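Local coordinates for uncharacterized protein (Ruminococcus gnavus, PDB 4QAN) that is of unknown function but adopts a cystatin-like fold, as a divergent member of the NTF2-like superfamily, and binds magnesium, at residues 89-94 against 209-214. Residues are numbered along the deposited sequence; the frame is centred on the assembly and turned at random. Where two conformers were deposited one is given.
Sequences LTSAEM and NYFQAM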
ATOM      1  N   LEU A  89       1.580   0.152  -6.743  1.00 26.80           N
ATOM      2  CA  LEU A  89       1.027  -0.824  -5.790  1.00 28.69           C
ATOM      3  C   LEU A  89       1.678  -0.674  -4.409  1.00 29.44           C
ATOM      4  O   LEU A  89       1.007  -0.755  -3.396  1.00 31.41           O
ATOM      5  CB  LEU A  89       1.191  -2.260  -6.299  1.00 31.30           C
ATOM      6  CG  LEU A  89       0.652  -2.560  -7.697  1.00 32.91           C
ATOM      7  CD1 LEU A  89       0.467  -4.064  -7.890  1.00 34.30           C
ATOM      8  CD2 LEU A  89      -0.669  -1.841  -7.941  1.00 36.54           C
ATOM      9  N   THR A  90       2.982  -0.407  -4.402  1.00 29.38           N
ATOM     10  CA  THR A  90       3.769  -0.339  -3.194  1.00 29.92           C
ATOM     11  C   THR A  90       3.424   0.949  -2.461  1.00 30.10           C
ATOM     12  O   THR A  90       3.139   0.922  -1.257  1.00 28.02           O
ATOM     13  CB  THR A  90       5.288  -0.426  -3.480  1.00 29.82           C
ATOM     14  OG1 THR A  90       5.585  -1.610  -4.237  1.00 30.28           O
ATOM     15  CG2 THR A  90       6.078  -0.498  -2.191  1.00 34.08           C
ATOM     16  N   SER A  91       3.399   2.058  -3.192  1.00 31.76           N
ATOM     17  CA  SER A  91       2.999   3.347  -2.612  1.00 32.66           C
ATOM     18  C   SER A  91       1.615   3.273  -1.989  1.00 30.06           C
ATOM     19  O   SER A  91       1.423   3.716  -0.863  1.00 33.58           O
ATOM     20  CB  SER A  91       3.028   4.474  -3.641  1.00 30.07           C
ATOM     21  OG  SER A  91       2.342   5.618  -3.143  1.00 26.72           O
ATOM     22  N   ALA A  92       0.669   2.697  -2.713  1.00 32.31           N
ATOM     23  CA  ALA A  92      -0.700   2.623  -2.237  1.00 28.39           C
ATOM     24  C   ALA A  92      -0.857   1.732  -1.022  1.00 29.97           C
ATOM     25  O   ALA A  92      -1.589   2.089  -0.107  1.00 29.95           O
ATOM     26  CB  ALA A  92      -1.631   2.186  -3.349  1.00 27.99           C
ATOM     27  N   GLU A  93      -0.193   0.580  -0.993  1.00 29.97           N
ATOM     28  CA  GLU A  93      -0.294  -0.261   0.191  1.00 29.62           C
ATOM     29  C   GLU A  93       0.371   0.398   1.389  1.00 28.81           C
ATOM     30  O   GLU A  93      -0.161   0.362   2.478  1.00 29.54           O
ATOM     31  CB  GLU A  93       0.281  -1.646  -0.043  1.00 32.93           C
ATOM     32  CG  GLU A  93      -0.595  -2.530  -0.908  1.00 29.98           C
ATOM     33  CD  GLU A  93      -0.359  -3.992  -0.628  1.00 36.40           C
ATOM     34  OE1 GLU A  93      -0.754  -4.430   0.468  1.00 42.07           O
ATOM     35  OE2 GLU A  93       0.216  -4.709  -1.487  1.00 34.15           O
HETATM   36  N   MSE A  94       1.531   0.996   1.180  1.00 27.41           N
HETATM   37  CA  MSE A  94       2.256   1.627   2.273  1.00 29.73           C
HETATM   38  C   MSE A  94       1.436   2.739   2.855  1.00 27.19           C
HETATM   39  O   MSE A  94       1.308   2.840   4.070  1.00 27.67           O
HETATM   40  CB  MSE A  94       3.596   2.150   1.782  1.00 30.84           C
HETATM   41  CG  MSE A  94       4.569   0.989   1.574  1.00 34.48           C
HETATM   42 SE   MSE A  94       6.354   1.749   1.278  0.75 31.41          SE
HETATM   43  CE  MSE A  94       6.710   1.999   3.194  1.00 47.51           C
ATOM     44  N   ASN A 209       3.764  13.061  -1.031  1.00 35.25           N
ATOM     45  CA  ASN A 209       4.363  11.760  -1.294  1.00 32.98           C
ATOM     46  C   ASN A 209       3.369  10.627  -1.345  1.00 32.78           C
ATOM     47  O   ASN A 209       3.719   9.491  -1.036  1.00 32.42           O
ATOM     48  CB  ASN A 209       5.371  11.464  -0.189  1.00 33.06           C
ATOM     49  CG  ASN A 209       4.720  11.413   1.176  1.00 31.91           C
ATOM     50  OD1 ASN A 209       3.617  11.934   1.368  1.00 30.55           O
ATOM     51  ND2 ASN A 209       5.383  10.770   2.123  1.00 33.55           N
ATOM     52  N   TYR A 210       2.124  10.941  -1.691  1.00 35.26           N
ATOM     53  CA  TYR A 210       1.076   9.937  -1.873  1.00 30.65           C
ATOM     54  C   TYR A 210       0.166  10.369  -3.017  1.00 29.71           C
ATOM     55  O   TYR A 210       0.215  11.514  -3.443  1.00 32.60           O
ATOM     56  CB  TYR A 210       0.281   9.767  -0.575  1.00 32.68           C
ATOM     57  CG  TYR A 210      -0.525  10.978  -0.128  1.00 31.82           C
ATOM     58  CD1 TYR A 210       0.058  12.007   0.593  1.00 34.25           C
ATOM     59  CD2 TYR A 210      -1.874  11.081  -0.424  1.00 30.93           C
ATOM     60  CE1 TYR A 210      -0.683  13.113   1.004  1.00 33.92           C
ATOM     61  CE2 TYR A 210      -2.619  12.177  -0.029  1.00 32.03           C
ATOM     62  CZ  TYR A 210      -2.012  13.192   0.679  1.00 34.10           C
ATOM     63  OH  TYR A 210      -2.758  14.258   1.075  1.00 31.41           O
ATOM     64  N   PHE A 211      -0.677   9.465  -3.507  1.00 30.07           N
ATOM     65  CA  PHE A 211      -1.609   9.802  -4.562  1.00 29.68           C
ATOM     66  C   PHE A 211      -2.976   9.181  -4.290  1.00 30.69           C
ATOM     67  O   PHE A 211      -3.078   8.160  -3.596  1.00 30.03           O
ATOM     68  CB  PHE A 211      -1.069   9.315  -5.913  1.00 29.95           C
ATOM     69  CG  PHE A 211      -1.089   7.828  -6.063  1.00 29.42           C
ATOM     70  CD1 PHE A 211      -0.017   7.063  -5.648  1.00 29.84           C
ATOM     71  CD2 PHE A 211      -2.194   7.190  -6.598  1.00 32.38           C
ATOM     72  CE1 PHE A 211      -0.044   5.684  -5.772  1.00 31.51           C
ATOM     73  CE2 PHE A 211      -2.221   5.820  -6.734  1.00 32.98           C
ATOM     74  CZ  PHE A 211      -1.145   5.061  -6.308  1.00 30.50           C
ATOM     75  N   GLN A 212      -4.006   9.838  -4.827  1.00 30.06           N
ATOM     76  CA  GLN A 212      -5.382   9.337  -4.809  0.60 33.12           C
ATOM     77  C   GLN A 212      -5.825   9.279  -6.288  1.00 33.39           C
ATOM     78  O   GLN A 212      -5.896  10.302  -6.960  1.00 34.36           O
ATOM     79  CB  GLN A 212      -6.301  10.256  -3.952  0.60 32.91           C
ATOM     80  CG  GLN A 212      -7.609   9.604  -3.468  0.60 32.12           C
ATOM     81  CD  GLN A 212      -8.397  10.440  -2.447  0.60 32.55           C
ATOM     82  OE1 GLN A 212      -7.919  10.724  -1.349  0.60 31.21           O
ATOM     83  NE2 GLN A 212      -9.626  10.820  -2.808  0.60 32.66           N
ATOM     84  N   ALA A 213      -6.078   8.078  -6.801  1.00 33.45           N
ATOM     85  CA  ALA A 213      -6.484   7.941  -8.196  1.00 32.06           C
ATOM     86  C   ALA A 213      -7.922   8.448  -8.337  1.00 32.78           C
ATOM     87  O   ALA A 213      -8.675   8.442  -7.360  1.00 34.42           O
ATOM     88  CB  ALA A 213      -6.366   6.499  -8.635  1.00 31.33           C
HETATM   89  N   MSE A 214      -8.261   8.938  -9.529  1.00 34.15           N
HETATM   90  CA  MSE A 214      -9.621   9.368  -9.822  0.50 37.18           C
HETATM   91  C   MSE A 214     -10.368   8.224 -10.448  1.00 36.36           C
HETATM   92  O   MSE A 214      -9.763   7.300 -10.967  1.00 36.92           O
HETATM   93  CB  MSE A 214      -9.599  10.561 -10.764  0.50 41.82           C
HETATM   94  CG  MSE A 214      -9.313  10.161 -12.204  0.50 45.38           C
HETATM   95 SE   MSE A 214      -9.329  11.781 -13.312  0.38 51.38          SE
HETATM   96  CE  MSE A 214      -9.269  10.828 -15.039  0.50 53.66           C
TER
HETATM   97  O   HOH W   1       3.923   7.560  -3.011  1.00 30.56           O
HETATM   98  O   HOH W   2      -0.017   6.859  -2.368  1.00 30.65           O
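Ser91 and Ala92, on helix 87-108 of this cystatin-like, NTF2-like protein, receive the ring of Phe211 from the extended loop that leads to helix 221-234. With CG set between the backbone N and the carbonyl carbon (chi1 71°), the Phe211 side chain carries the ring from CB and CG to the helix, where CD1, CE1 and CZ do the touching. CD1 lies 3.7 Å from Ser91 OG, and CE1 comes a little nearer to that hydroxyl while also meeting Ser91 CB at 3.9 Å. At the tip, CZ rests 4.2 Å from the methyl CB of Ala92, a light apolar touch. Both helix residues approach the ring obliquely, and Thr238 and Leu241 of helix 237-242 touch the same side chain. No direct hydrogen bond joins 89-94 to 209-214; two waters do the polar work. Ser91 OG, anti to its own N (chi1 166°), points at the loop, donates to water 1 over an unusually short distance and accepts from water 2. The loop backbone is thereby tied to the helix just ahead of the ring: water 1 donates to Asn209 O at 2.8 Å, and water 2 accepts from Phe211 N at 2.9 Å.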